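Long-range contacts in flavin prenyltransferase UbiX (Aquifex aeolicus, PDB 2EJB), which probably attaches a dimethylallyl group from dimethylallyl monophosphate to FMN, making the prenylated flavin cofactor used by the decarboxylase UbiD: residues G84-P89 with P120-V125; S152-H157 with I166-G171. One frame throughout, in Å; residues are numbered along the deposited sequence.

Along the chain from the N terminus, strand 82-90 comes first; helices 92-100 and 106-117 follow, and strand 121-125 then returns beside it, closing contact 1 near the centre of the chain. The chain continues through helix 132-143 and strand 147-150 into the loop 152-157, and helix 162-176 folds back against that loop to close contact 2. The two closures are therefore in series, neither nesting nor crossing, with centres about 16 Å apart. Contact 1 joins neighbouring strands inside the parallel sheet; contact 2 ties a loop beyond the sheet to its covering helix. They meet where Leu-124 CD1 packs 3.5 Å from Val-169 CG1.

Contact 1: G84-P89 with P120-V125; sequences GVYVVP and PLVLLV
Two neighbouring parallel strands of the Rossmann-like flavoprotein sheet meet here, joined by a beta-alpha-beta crossover; their N-to-C directions differ by 16°. Four backbone bonds set the register. Val-85 N donates to Pro-120 O at 2.7 Å, and Val-85 O accepts from Val-122 N at 2.8 Å, nearly along the C=O axis. Val-122 O in turn accepts from Val-87 N at 2.9 Å, so both polar backbone atoms of Val-122 are used. The last bond, Leu-124 N to Val-87 O, stretches to 3.2 Å with the donor above the carbonyl plane, just before Val-88 and the cis peptide of Pro-89 turn the first chain away from this register.

Side chains alternate between the faces. Tyr-86 and Val-122 share one, lying side by side: with Tyr-86 CG anti to its carbonyl carbon, the ring swings back so that CD2 comes 3.6 Å from Val-122 CB, with CE2 also close by. The far end of that ring is fixed by a hydrogen bond from OH to Leu-173 O on helix 162-176, which also packs on Val-122. On the other face Val-85 and Leu-121 cross obliquely, Val-85 CG1, anti to its own backbone N, meeting Leu-121 CD1 at 3.8 Å. At the corner of the chain, Val-88 CG1 reaches Leu-124 CD2 at 3.7 Å, and Tyr-16 of helix 14-26 touches both residues. Val-87, whose side chain also neighbours Thr-94 of the predicted FMN site, runs alongside Leu-123. Leu-123 has a chi2 of 29°, well off a staggered value, and in this conformation its CD1 sits 3.6 Å from Val-87 CB.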
ATOM      1  N   GLY A  84       1.441  10.000 -20.717  1.00 41.22           N
ATOM      2  CA  GLY A  84       1.463  10.045 -19.266  1.00 35.36           C
ATOM      3  C   GLY A  84       2.856   9.951 -18.676  1.00 39.99           C
ATOM      4  O   GLY A  84       3.834   9.654 -19.370  1.00 39.77           O
ATOM      5  N   VAL A  85       2.950  10.215 -17.381  1.00 37.53           N
ATOM      6  CA  VAL A  85       4.225  10.150 -16.691  1.00 35.31           C
ATOM      7  C   VAL A  85       4.136   9.221 -15.500  1.00 33.20           C
ATOM      8  O   VAL A  85       3.276   9.394 -14.632  1.00 35.28           O
ATOM      9  CB  VAL A  85       4.669  11.528 -16.180  1.00 35.77           C
ATOM     10  CG1 VAL A  85       5.915  11.382 -15.309  1.00 34.91           C
ATOM     11  CG2 VAL A  85       4.955  12.445 -17.355  1.00 39.76           C
ATOM     12  N   TYR A  86       5.027   8.237 -15.467  1.00 27.04           N
ATOM     13  CA  TYR A  86       5.090   7.280 -14.369  1.00 33.80           C
ATOM     14  C   TYR A  86       6.295   7.571 -13.493  1.00 33.16           C
ATOM     15  O   TYR A  86       7.369   7.918 -13.990  1.00 29.93           O
ATOM     16  CB  TYR A  86       5.236   5.841 -14.879  1.00 28.47           C
ATOM     17  CG  TYR A  86       3.990   5.237 -15.485  1.00 38.43           C
ATOM     18  CD1 TYR A  86       3.932   4.935 -16.847  1.00 34.59           C
ATOM     19  CD2 TYR A  86       2.880   4.940 -14.697  1.00 32.40           C
ATOM     20  CE1 TYR A  86       2.798   4.352 -17.407  1.00 35.36           C
ATOM     21  CE2 TYR A  86       1.744   4.358 -15.247  1.00 35.95           C
ATOM     22  CZ  TYR A  86       1.711   4.066 -16.602  1.00 34.21           C
ATOM     23  OH  TYR A  86       0.595   3.483 -17.154  1.00 29.45           O
ATOM     24  N   VAL A  87       6.101   7.432 -12.188  1.00 32.22           N
ATOM     25  CA  VAL A  87       7.165   7.602 -11.207  1.00 32.23           C
ATOM     26  C   VAL A  87       7.008   6.316 -10.405  1.00 36.27           C
ATOM     27  O   VAL A  87       6.293   6.262  -9.397  1.00 31.37           O
ATOM     28  CB  VAL A  87       6.942   8.838 -10.304  1.00 38.07           C
ATOM     29  CG1 VAL A  87       8.040   8.921  -9.258  1.00 30.61           C
ATOM     30  CG2 VAL A  87       6.944  10.108 -11.153  1.00 35.60           C
ATOM     31  N   VAL A  88       7.669   5.272 -10.900  1.00 34.79           N
ATOM     32  CA  VAL A  88       7.598   3.936 -10.328  1.00 35.43           C
ATOM     33  C   VAL A  88       8.969   3.297 -10.096  1.00 40.26           C
ATOM     34  O   VAL A  88       9.691   2.993 -11.046  1.00 33.30           O
ATOM     35  CB  VAL A  88       6.793   3.004 -11.269  1.00 32.31           C
ATOM     36  CG1 VAL A  88       6.699   1.607 -10.675  1.00 24.63           C
ATOM     37  CG2 VAL A  88       5.404   3.591 -11.531  1.00 30.99           C
ATOM     38  N   PRO A  89       9.355   3.114  -8.825  1.00 39.23           N
ATOM     39  CA  PRO A  89       8.548   3.482  -7.659  1.00 39.22           C
ATOM     40  C   PRO A  89       8.824   4.933  -7.289  1.00 33.20           C
ATOM     41  O   PRO A  89       9.848   5.489  -7.672  1.00 33.38           O
ATOM     42  CB  PRO A  89       9.039   2.519  -6.587  1.00 36.98           C
ATOM     43  CG  PRO A  89      10.501   2.424  -6.899  1.00 43.25           C
ATOM     44  CD  PRO A  89      10.515   2.296  -8.421  1.00 42.78           C
ATOM     45  N   PRO A 120      -1.129  13.357 -17.560  1.00 33.31           N
ATOM     46  CA  PRO A 120      -1.344  12.303 -16.565  1.00 33.48           C
ATOM     47  C   PRO A 120      -0.071  11.979 -15.781  1.00 39.04           C
ATOM     48  O   PRO A 120       0.995  11.760 -16.364  1.00 35.73           O
ATOM     49  CB  PRO A 120      -1.831  11.131 -17.413  1.00 39.61           C
ATOM     50  CG  PRO A 120      -2.620  11.831 -18.508  1.00 37.93           C
ATOM     51  CD  PRO A 120      -1.701  12.980 -18.868  1.00 34.98           C
ATOM     52  N   LEU A 121      -0.193  11.968 -14.457  1.00 33.65           N
ATOM     53  CA  LEU A 121       0.928  11.673 -13.566  1.00 36.42           C
ATOM     54  C   LEU A 121       0.534  10.506 -12.661  1.00 31.87           C
ATOM     55  O   LEU A 121      -0.458  10.584 -11.930  1.00 30.97           O
ATOM     56  CB  LEU A 121       1.267  12.898 -12.713  1.00 29.24           C
ATOM     57  CG  LEU A 121       2.376  12.693 -11.670  1.00 31.48           C
ATOM     58  CD1 LEU A 121       3.713  12.396 -12.363  1.00 26.53           C
ATOM     59  CD2 LEU A 121       2.489  13.930 -10.803  1.00 27.33           C
ATOM     60  N   VAL A 122       1.314   9.429 -12.705  1.00 36.81           N
ATOM     61  CA  VAL A 122       1.016   8.246 -11.901  1.00 33.74           C
ATOM     62  C   VAL A 122       2.180   7.871 -10.982  1.00 34.09           C
ATOM     63  O   VAL A 122       3.308   7.683 -11.437  1.00 35.20           O
ATOM     64  CB  VAL A 122       0.676   7.048 -12.812  1.00 34.03           C
ATOM     65  CG1 VAL A 122       0.117   5.904 -11.989  1.00 29.09           C
ATOM     66  CG2 VAL A 122      -0.326   7.478 -13.881  1.00 36.61           C
ATOM     67  N   LEU A 123       1.895   7.750  -9.691  1.00 28.99           N
ATOM     68  CA  LEU A 123       2.916   7.410  -8.698  1.00 27.26           C
ATOM     69  C   LEU A 123       2.635   6.080  -8.001  1.00 31.75           C
ATOM     70  O   LEU A 123       1.485   5.769  -7.672  1.00 32.41           O
ATOM     71  CB  LEU A 123       3.001   8.520  -7.640  1.00 28.71           C
ATOM     72  CG  LEU A 123       3.731   9.850  -7.890  1.00 41.98           C
ATOM     73  CD1 LEU A 123       3.727  10.235  -9.351  1.00 38.03           C
ATOM     74  CD2 LEU A 123       3.090  10.937  -7.017  1.00 37.43           C
ATOM     75  N   LEU A 124       3.685   5.287  -7.795  1.00 31.73           N
ATOM     76  CA  LEU A 124       3.538   4.015  -7.098  1.00 30.25           C
ATOM     77  C   LEU A 124       4.252   4.208  -5.777  1.00 33.63           C
ATOM     78  O   LEU A 124       5.478   4.283  -5.737  1.00 33.78           O
ATOM     79  CB  LEU A 124       4.179   2.844  -7.863  1.00 32.40           C
ATOM     80  CG  LEU A 124       3.895   1.498  -7.170  1.00 36.99           C
ATOM     81  CD1 LEU A 124       2.445   1.117  -7.427  1.00 38.77           C
ATOM     82  CD2 LEU A 124       4.824   0.405  -7.694  1.00 40.20           C
ATOM     83  N   VAL A 125       3.486   4.314  -4.699  1.00 33.96           N
ATOM     84  CA  VAL A 125       4.067   4.522  -3.380  1.00 32.13           C
ATOM     85  C   VAL A 125       4.192   3.214  -2.613  1.00 38.24           C
ATOM     86  O   VAL A 125       3.285   2.382  -2.610  1.00 36.32           O
ATOM     87  CB  VAL A 125       3.227   5.523  -2.558  1.00 30.27           C
ATOM     88  CG1 VAL A 125       3.839   5.691  -1.178  1.00 29.79           C
ATOM     89  CG2 VAL A 125       3.174   6.874  -3.284  1.00 29.05           C
TER

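Contact 2: S152-H157 with I166-G171; sequences SPAFYH and INFVVG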
ATOM      1  N   SER A 152       0.439  -2.286  -3.298  1.00 34.53           N
ATOM      2  CA  SER A 152      -0.273  -3.249  -2.457  1.00 33.82           C
ATOM      3  C   SER A 152      -0.916  -4.326  -3.323  1.00 38.56           C
ATOM      4  O   SER A 152      -2.099  -4.230  -3.676  1.00 38.64           O
ATOM      5  CB  SER A 152      -1.364  -2.534  -1.641  1.00 40.43           C
ATOM      6  OG  SER A 152      -0.824  -1.469  -0.872  1.00 45.95           O
ATOM      7  N   PRO A 153      -0.150  -5.370  -3.682  1.00 37.63           N
ATOM      8  CA  PRO A 153      -0.740  -6.417  -4.515  1.00 43.10           C
ATOM      9  C   PRO A 153      -1.908  -7.099  -3.823  1.00 42.88           C
ATOM     10  O   PRO A 153      -1.966  -7.161  -2.597  1.00 44.16           O
ATOM     11  CB  PRO A 153       0.434  -7.361  -4.766  1.00 45.39           C
ATOM     12  CG  PRO A 153       1.266  -7.186  -3.541  1.00 45.87           C
ATOM     13  CD  PRO A 153       1.241  -5.701  -3.336  1.00 34.70           C
ATOM     14  N   ALA A 154      -2.847  -7.595  -4.611  1.00 42.80           N
ATOM     15  CA  ALA A 154      -3.998  -8.281  -4.052  1.00 44.72           C
ATOM     16  C   ALA A 154      -3.894  -9.771  -4.357  1.00 49.15           C
ATOM     17  O   ALA A 154      -3.013 -10.194  -5.099  1.00 46.38           O
ATOM     18  CB  ALA A 154      -5.255  -7.718  -4.637  1.00 38.22           C
ATOM     19  N   PHE A 155      -4.793 -10.562  -3.780  1.00 52.60           N
ATOM     20  CA  PHE A 155      -4.791 -12.000  -3.997  1.00 50.62           C
ATOM     21  C   PHE A 155      -6.002 -12.465  -4.801  1.00 51.30           C
ATOM     22  O   PHE A 155      -6.368 -13.635  -4.743  1.00 50.05           O
ATOM     23  CB  PHE A 155      -4.754 -12.740  -2.652  1.00 49.09           C
ATOM     24  CG  PHE A 155      -3.517 -12.465  -1.835  1.00 49.19           C
ATOM     25  CD1 PHE A 155      -3.326 -11.229  -1.220  1.00 47.23           C
ATOM     26  CD2 PHE A 155      -2.536 -13.441  -1.690  1.00 39.59           C
ATOM     27  CE1 PHE A 155      -2.175 -10.970  -0.474  1.00 47.43           C
ATOM     28  CE2 PHE A 155      -1.380 -13.195  -0.946  1.00 44.32           C
ATOM     29  CZ  PHE A 155      -1.198 -11.956  -0.336  1.00 44.71           C
ATOM     30  N   TYR A 156      -6.622 -11.556  -5.550  1.00 56.96           N
ATOM     31  CA  TYR A 156      -7.785 -11.912  -6.355  1.00 61.95           C
ATOM     32  C   TYR A 156      -7.456 -13.085  -7.267  1.00 62.48           C
ATOM     33  O   TYR A 156      -8.129 -14.112  -7.248  1.00 63.69           O
ATOM     34  CB  TYR A 156      -8.232 -10.750  -7.254  1.00 69.56           C
ATOM     35  CG  TYR A 156      -8.579  -9.445  -6.575  1.00 78.32           C
ATOM     36  CD1 TYR A 156      -7.674  -8.390  -6.571  1.00 81.87           C
ATOM     37  CD2 TYR A 156      -9.819  -9.251  -5.964  1.00 80.39           C
ATOM     38  CE1 TYR A 156      -7.993  -7.163  -5.980  1.00 83.90           C
ATOM     39  CE2 TYR A 156     -10.145  -8.035  -5.370  1.00 82.73           C
ATOM     40  CZ  TYR A 156      -9.227  -6.996  -5.380  1.00 83.87           C
ATOM     41  OH  TYR A 156      -9.542  -5.789  -4.795  1.00 88.62           O
ATOM     42  N   HIS A 157      -6.412 -12.905  -8.070  1.00 62.17           N
ATOM     43  CA  HIS A 157      -5.973 -13.900  -9.044  1.00 63.28           C
ATOM     44  C   HIS A 157      -5.180 -15.070  -8.465  1.00 60.87           C
ATOM     45  O   HIS A 157      -4.498 -15.777  -9.202  1.00 60.31           O
ATOM     46  CB  HIS A 157      -5.127 -13.216 -10.121  1.00 65.84           C
ATOM     47  CG  HIS A 157      -5.708 -11.930 -10.625  1.00 69.59           C
ATOM     48  ND1 HIS A 157      -6.997 -11.837 -11.111  1.00 71.49           N
ATOM     49  CD2 HIS A 157      -5.173 -10.694 -10.741  1.00 69.56           C
ATOM     50  CE1 HIS A 157      -7.226 -10.596 -11.502  1.00 73.87           C
ATOM     51  NE2 HIS A 157      -6.136  -9.881 -11.290  1.00 70.01           N
ATOM     52  N   ILE A 166       4.022  -8.767  -8.744  1.00 42.57           N
ATOM     53  CA  ILE A 166       4.635  -7.653  -9.457  1.00 40.16           C
ATOM     54  C   ILE A 166       3.794  -7.322 -10.690  1.00 44.74           C
ATOM     55  O   ILE A 166       3.535  -6.157 -10.987  1.00 41.02           O
ATOM     56  CB  ILE A 166       6.060  -8.002  -9.919  1.00 41.68           C
ATOM     57  CG1 ILE A 166       6.942  -8.309  -8.706  1.00 43.85           C
ATOM     58  CG2 ILE A 166       6.642  -6.850 -10.721  1.00 44.70           C
ATOM     59  CD1 ILE A 166       8.347  -8.753  -9.063  1.00 44.90           C
ATOM     60  N   ASN A 167       3.368  -8.357 -11.407  1.00 41.30           N
ATOM     61  CA  ASN A 167       2.556  -8.170 -12.601  1.00 44.39           C
ATOM     62  C   ASN A 167       1.210  -7.555 -12.255  1.00 40.15           C
ATOM     63  O   ASN A 167       0.661  -6.773 -13.030  1.00 41.43           O
ATOM     64  CB  ASN A 167       2.360  -9.509 -13.321  1.00 46.81           C
ATOM     65  CG  ASN A 167       3.577  -9.919 -14.130  1.00 51.11           C
ATOM     66  OD1 ASN A 167       4.701  -9.526 -13.824  1.00 51.70           O
ATOM     67  ND2 ASN A 167       3.357 -10.724 -15.161  1.00 58.08           N
ATOM     68  N   PHE A 168       0.674  -7.917 -11.092  1.00 35.91           N
ATOM     69  CA  PHE A 168      -0.607  -7.366 -10.658  1.00 39.54           C
ATOM     70  C   PHE A 168      -0.485  -5.852 -10.533  1.00 37.11           C
ATOM     71  O   PHE A 168      -1.276  -5.100 -11.103  1.00 39.82           O
ATOM     72  CB  PHE A 168      -1.026  -7.937  -9.301  1.00 41.26           C
ATOM     73  CG  PHE A 168      -2.206  -7.227  -8.695  1.00 46.74           C
ATOM     74  CD1 PHE A 168      -3.502  -7.507  -9.119  1.00 44.51           C
ATOM     75  CD2 PHE A 168      -2.018  -6.223  -7.748  1.00 38.19           C
ATOM     76  CE1 PHE A 168      -4.594  -6.790  -8.616  1.00 46.95           C
ATOM     77  CE2 PHE A 168      -3.100  -5.500  -7.241  1.00 48.54           C
ATOM     78  CZ  PHE A 168      -4.391  -5.785  -7.677  1.00 48.34           C
ATOM     79  N   VAL A 169       0.517  -5.409  -9.782  1.00 34.86           N
ATOM     80  CA  VAL A 169       0.738  -3.987  -9.577  1.00 37.90           C
ATOM     81  C   VAL A 169       1.028  -3.279 -10.905  1.00 42.71           C
ATOM     82  O   VAL A 169       0.511  -2.189 -11.160  1.00 37.81           O
ATOM     83  CB  VAL A 169       1.897  -3.753  -8.595  1.00 38.55           C
ATOM     84  CG1 VAL A 169       2.111  -2.263  -8.385  1.00 41.47           C
ATOM     85  CG2 VAL A 169       1.584  -4.438  -7.265  1.00 31.90           C
ATOM     86  N   VAL A 170       1.846  -3.904 -11.750  1.00 40.09           N
ATOM     87  CA  VAL A 170       2.175  -3.328 -13.050  1.00 38.75           C
ATOM     88  C   VAL A 170       0.911  -3.202 -13.901  1.00 34.63           C
ATOM     89  O   VAL A 170       0.742  -2.232 -14.636  1.00 40.37           O
ATOM     90  CB  VAL A 170       3.213  -4.193 -13.803  1.00 37.95           C
ATOM     91  CG1 VAL A 170       3.488  -3.607 -15.181  1.00 43.18           C
ATOM     92  CG2 VAL A 170       4.501  -4.254 -13.007  1.00 38.46           C
ATOM     93  N   GLY A 171       0.026  -4.185 -13.790  1.00 34.59           N
ATOM     94  CA  GLY A 171      -1.213  -4.149 -14.548  1.00 37.58           C
ATOM     95  C   GLY A 171      -2.103  -3.014 -14.072  1.00 37.90           C
ATOM     96  O   GLY A 171      -2.812  -2.386 -14.864  1.00 36.90           O
TER
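Ser-152 O is held by one hydrogen bond, from Arg-126 NH2 of the second subunit, while Phe-168 CE2 lies 3.9 Å from this oxygen as an apolar neighbour. Ser-152 OG is also held once, by Ser-152 OG of the second subunit. No hydrogen bond joins the loop 152-157 to the helical segment 166-171, so their contact rests on packing, chiefly around the Phe-168 ring.

With CG anti to the backbone N (chi1 170°), Phe-168 extends from the helix into the bend of the loop. Ala-154 N stands over one face of the ring, offset toward the rim and 3.4 Å from Phe-168 CE2. Beside it, Pro-153 CA approaches Phe-168 CD2 at 3.5 Å, and Ala-154 CB meets Phe-168 CZ at 3.7 Å. The rim has aromatic neighbours too: His-157 CD2 lies near the ring plane, 3.9 Å from Phe-168 CD1, and Phe-168 CE1 comes to the edge of Tyr-156, 4.0 Å from its CD1. An alanine at Phe-168 would remove every one of these ring contacts and would probably leave the loop less firmly seated on the helix. Next along the helix, Val-169 CG2 lies 4.0 Å from Pro-153 CB, the two side chains pointing the same way.

Arg-126 of the second subunit packs on both Tyr-156 and Phe-168, and Ser-12 of that subunit bonds to Phe-155 N. Since Tyr-156 and nearby Lys-172 are predicted to bind dimethylallyl phosphate, and Ser-12 and Arg-126 to bind FMN, the arrangement is consistent with a composite UbiX active site at the subunit interface.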